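Local coordinates for 3-dehydroshikimate dehydratase (Bacillus anthracis, PDB 3DX5), which catalyses the manganese-dependent dehydration of 3-dehydroshikimate to 3,4-dihydroxybenzoate, the catechol building block of the siderophore petrobactin, at the 3,4-dihydroxybenzoic acid site. Sequence-based numbering; all coordinates share one arbitrary frame.

The 3,4-dihydroxybenzoic acid site. Residues 8, 70, 102, 104, 142, 144, 172, 175, 198, 200, 211, 216-217, 253, 255. With DHB (3,4-dihydroxybenzoic acid), chain B; MN (manganese (II) ion), chain C.
Glu142 and His198 have extended backbone at or near the ends of strands, whereas His175 and Tyr217 are in helical turns, around this active site, which holds the reaction product, 3,4-dihydroxybenzoic acid, almost wholly buried. Manganese is at least six-coordinate and distorted: Glu142 OE2 and Asp172 OD2 each give one carboxylate oxygen, His198 gives ND1, and Glu253 chelates with both oxygens. The product's 3-hydroxyl completes this set, DHB O3 lying 2.1 Å from MN. Lys200 starts from the crowded position between backbone N and carbonyl carbon, runs extended, with CE over the centre of the Phe211 ring, then bends at chi4 (-64°) to bring NZ 2.8 Å from DHB O3. That amine also forms salt bridges with Asp172 and Glu253; the metal and the lysine amine, if protonated, would be expected to favour negative charge on O3. His144, the probable proton acceptor, stands almost perpendicular to the product ring (83°) and points its NE2/CE1 edge at the ring's face, over C3 and C4; NE2 is 2.9 Å from DHB O3, consistent with a hydrogen bond. Phe104 CE1 covers one face of its imidazole. Phe255 points its CE2/CZ edge at the other face of the product, more tilted than His144, CE2 approaching DHB C4 to 3.5 Å. His175 NE2 hydrogen-bonds the 4-hydroxyl, DHB O4, at 2.8 Å. At the carboxylate end, DHB O1 accepts two phenol bonds, from Tyr70 OH at 2.5 Å and Tyr217 OH at 2.6 Å, each with O1 in the plane of its ring. Arg102, bent at chi2 and chi3, pairs NH2 with DHB O2 at 2.8 Å, while the same nitrogen meets Glu142 OE1 in the guanidinium plane (5° out), linking carboxylate recognition to a metal ligand. A water bridges DHB O2 and Glu253 OE2. The site occupies the carboxyl-terminal ends of the strands of the xylose isomerase-like TIM barrel, the usual active-site end, with helices 173-178 and 213-217 contributing from beside it.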
loop_
_atom_site.group_PDB
_atom_site.type_symbol
_atom_site.label_atom_id
_atom_site.label_comp_id
_atom_site.label_asym_id
_atom_site.label_seq_id
_atom_site.Cartn_x
_atom_site.Cartn_y
_atom_site.Cartn_z
ATOM N N ILE A 8 9.699 -2.274 0.672
ATOM C CA ILE A 8 8.296 -2.712 0.676
ATOM C C ILE A 8 7.811 -3.192 2.080
ATOM O O ILE A 8 6.637 -3.094 2.382
ATOM C CB ILE A 8 8.020 -3.804 -0.402
ATOM C CG1 ILE A 8 6.508 -3.918 -0.712
ATOM C CG2 ILE A 8 8.701 -5.164 -0.051
ATOM C CD1 ILE A 8 6.179 -4.831 -2.006
ATOM N N TYR A 70 7.007 -3.434 -11.383
ATOM C CA TYR A 70 5.932 -4.209 -12.012
ATOM C C TYR A 70 5.846 -3.649 -13.413
ATOM O O TYR A 70 5.535 -2.477 -13.585
ATOM C CB TYR A 70 4.568 -3.977 -11.277
ATOM C CG TYR A 70 4.672 -4.093 -9.749
ATOM C CD1 TYR A 70 4.449 -5.326 -9.101
ATOM C CD2 TYR A 70 5.033 -2.975 -8.951
ATOM C CE1 TYR A 70 4.585 -5.443 -7.698
ATOM C CE2 TYR A 70 5.203 -3.102 -7.578
ATOM C CZ TYR A 70 4.969 -4.330 -6.957
ATOM O OH TYR A 70 5.110 -4.444 -5.577
ATOM N N ARG A 102 13.451 -5.782 -10.869
ATOM C CA ARG A 102 12.613 -6.944 -10.655
ATOM C C ARG A 102 11.247 -6.705 -11.310
ATOM O O ARG A 102 10.634 -5.647 -11.143
ATOM C CB ARG A 102 12.449 -7.162 -9.133
ATOM C CG ARG A 102 11.648 -8.423 -8.676
ATOM C CD ARG A 102 10.097 -8.404 -8.949
ATOM N NE ARG A 102 9.327 -7.234 -8.497
ATOM C CZ ARG A 102 8.829 -7.097 -7.272
ATOM N NH1 ARG A 102 8.118 -6.002 -6.960
ATOM N NH2 ARG A 102 9.051 -8.056 -6.358
ATOM N N PHE A 104 7.492 -9.100 -12.802
ATOM C CA PHE A 104 6.734 -10.358 -12.796
ATOM C C PHE A 104 6.391 -10.719 -14.221
ATOM O O PHE A 104 6.209 -9.827 -15.055
ATOM C CB PHE A 104 5.455 -10.218 -11.958
ATOM C CG PHE A 104 5.741 -10.032 -10.490
ATOM C CD1 PHE A 104 6.150 -11.108 -9.707
ATOM C CD2 PHE A 104 5.654 -8.775 -9.903
ATOM C CE1 PHE A 104 6.453 -10.943 -8.367
ATOM C CE2 PHE A 104 5.935 -8.610 -8.543
ATOM C CZ PHE A 104 6.339 -9.680 -7.791
ATOM N N GLU A 142 10.680 -12.603 -11.019
ATOM C CA GLU A 142 10.511 -13.213 -9.702
ATOM C C GLU A 142 9.667 -14.506 -9.841
ATOM O O GLU A 142 8.698 -14.525 -10.574
ATOM C CB GLU A 142 9.860 -12.194 -8.749
ATOM C CG GLU A 142 9.731 -12.715 -7.332
ATOM C CD GLU A 142 9.576 -11.600 -6.340
ATOM O OE1 GLU A 142 10.187 -10.525 -6.515
ATOM O OE2 GLU A 142 8.845 -11.816 -5.372
ATOM N N HIS A 144 6.850 -16.678 -8.874
ATOM C CA HIS A 144 5.582 -16.304 -8.250
ATOM C C HIS A 144 4.394 -17.119 -8.747
ATOM O O HIS A 144 4.309 -17.380 -9.949
ATOM C CB HIS A 144 5.258 -14.850 -8.588
ATOM C CG HIS A 144 5.208 -13.988 -7.388
ATOM N ND1 HIS A 144 4.095 -13.256 -7.040
ATOM C CD2 HIS A 144 6.112 -13.815 -6.389
ATOM C CE1 HIS A 144 4.350 -12.599 -5.921
ATOM N NE2 HIS A 144 5.565 -12.929 -5.505
ATOM N N ASP A 172 12.493 -16.693 -5.309
ATOM C CA ASP A 172 11.714 -16.498 -4.069
ATOM C C ASP A 172 11.373 -17.919 -3.592
ATOM O O ASP A 172 10.476 -18.577 -4.125
ATOM C CB ASP A 172 10.485 -15.636 -4.393
ATOM C CG ASP A 172 9.659 -15.263 -3.161
ATOM O OD1 ASP A 172 9.474 -16.093 -2.246
ATOM O OD2 ASP A 172 9.156 -14.125 -3.138
ATOM N N HIS A 175 7.769 -19.206 -2.643
ATOM C CA HIS A 175 6.899 -19.467 -3.764
ATOM C C HIS A 175 7.299 -20.684 -4.554
ATOM O O HIS A 175 6.447 -21.358 -5.118
ATOM C CB HIS A 175 6.751 -18.230 -4.655
ATOM C CG HIS A 175 6.038 -17.116 -3.953
ATOM N ND1 HIS A 175 4.814 -17.303 -3.339
ATOM C CD2 HIS A 175 6.399 -15.836 -3.699
ATOM C CE1 HIS A 175 4.434 -16.168 -2.772
ATOM N NE2 HIS A 175 5.376 -15.261 -2.977
ATOM N N HIS A 198 14.764 -13.846 -2.576
ATOM C CA HIS A 198 13.820 -13.409 -1.540
ATOM C C HIS A 198 13.685 -14.541 -0.552
ATOM O O HIS A 198 13.463 -15.688 -0.962
ATOM C CB HIS A 198 12.434 -13.116 -2.159
ATOM C CG HIS A 198 12.316 -11.741 -2.735
ATOM N ND1 HIS A 198 11.137 -11.248 -3.273
ATOM C CD2 HIS A 198 13.231 -10.746 -2.846
ATOM C CE1 HIS A 198 11.335 -10.004 -3.677
ATOM N NE2 HIS A 198 12.598 -9.677 -3.431
ATOM N N LYS A 200 11.369 -15.633 2.669
ATOM C CA LYS A 200 10.291 -15.425 3.643
ATOM C C LYS A 200 9.741 -16.810 3.969
ATOM O O LYS A 200 10.046 -17.778 3.265
ATOM C CB LYS A 200 9.203 -14.432 3.128
ATOM C CG LYS A 200 8.497 -14.832 1.787
ATOM C CD LYS A 200 7.375 -13.814 1.462
ATOM C CE LYS A 200 6.596 -14.180 0.180
ATOM N NZ LYS A 200 7.462 -14.135 -1.052
ATOM N N PHE A 211 -0.038 -14.317 1.144
ATOM C CA PHE A 211 0.866 -13.693 0.188
ATOM C C PHE A 211 0.253 -13.234 -1.122
ATOM O O PHE A 211 0.962 -12.703 -1.974
ATOM C CB PHE A 211 2.079 -14.569 -0.090
ATOM C CG PHE A 211 2.896 -14.829 1.130
ATOM C CD1 PHE A 211 3.357 -13.762 1.928
ATOM C CD2 PHE A 211 3.178 -16.125 1.515
ATOM C CE1 PHE A 211 4.120 -14.006 3.080
ATOM C CE2 PHE A 211 3.952 -16.375 2.663
ATOM C CZ PHE A 211 4.416 -15.320 3.441
ATOM N N VAL A 216 -1.408 -8.540 0.572
ATOM C CA VAL A 216 -0.153 -7.913 0.965
ATOM C C VAL A 216 -0.241 -6.376 0.902
ATOM O O VAL A 216 0.224 -5.699 1.839
ATOM C CB VAL A 216 1.045 -8.436 0.138
ATOM C CG1 VAL A 216 2.324 -7.534 0.344
ATOM C CG2 VAL A 216 1.366 -9.889 0.524
ATOM N N TYR A 217 -0.844 -5.825 -0.165
ATOM C CA TYR A 217 -0.861 -4.362 -0.334
ATOM C C TYR A 217 -1.870 -3.633 0.560
ATOM O O TYR A 217 -1.681 -2.446 0.823
ATOM C CB TYR A 217 -1.074 -3.921 -1.800
ATOM C CG TYR A 217 -0.152 -4.622 -2.782
ATOM C CD1 TYR A 217 1.188 -4.916 -2.445
ATOM C CD2 TYR A 217 -0.618 -4.969 -4.061
ATOM C CE1 TYR A 217 2.041 -5.593 -3.365
ATOM C CE2 TYR A 217 0.222 -5.613 -4.972
ATOM C CZ TYR A 217 1.527 -5.940 -4.622
ATOM O OH TYR A 217 2.309 -6.585 -5.575
ATOM N N GLU A 253 12.257 -10.662 2.943
ATOM C CA GLU A 253 11.029 -10.080 2.429
ATOM C C GLU A 253 9.906 -10.222 3.435
ATOM O O GLU A 253 9.024 -11.094 3.280
ATOM C CB GLU A 253 10.626 -10.781 1.133
ATOM C CG GLU A 253 9.601 -9.987 0.311
ATOM C CD GLU A 253 9.213 -10.712 -0.975
ATOM O OE1 GLU A 253 9.228 -11.963 -0.969
ATOM O OE2 GLU A 253 8.906 -10.027 -1.988
ATOM N N PHE A 255 6.484 -9.154 5.113
ATOM C CA PHE A 255 5.260 -8.433 4.805
ATOM C C PHE A 255 4.374 -8.263 6.062
ATOM O O PHE A 255 3.288 -7.720 5.970
ATOM C CB PHE A 255 4.477 -9.198 3.740
ATOM C CG PHE A 255 5.098 -9.149 2.375
ATOM C CD1 PHE A 255 5.533 -7.931 1.842
ATOM C CD2 PHE A 255 5.212 -10.303 1.609
ATOM C CE1 PHE A 255 6.044 -7.844 0.582
ATOM C CE2 PHE A 255 5.740 -10.239 0.316
ATOM C CZ PHE A 255 6.177 -9.005 -0.194
HETATM C C1 DHB B . 5.214 -8.988 -3.847
HETATM C C2 DHB B . 6.222 -9.940 -3.723
HETATM C C3 DHB B . 5.946 -11.196 -3.172
HETATM O O3 DHB B . 6.882 -12.186 -3.022
HETATM C C4 DHB B . 4.570 -11.491 -2.762
HETATM O O4 DHB B . 4.341 -12.717 -2.243
HETATM C C5 DHB B . 3.565 -10.541 -2.919
HETATM C C6 DHB B . 3.905 -9.288 -3.460
HETATM C C DHB B . 5.556 -7.627 -4.429
HETATM O O1 DHB B . 4.719 -6.737 -4.615
HETATM O O2 DHB B . 6.820 -7.349 -4.739
HETATM MN MN MN C . 8.990 -12.001 -3.308
HETATM O O HOH W 1 8.904 -7.541 -2.794
#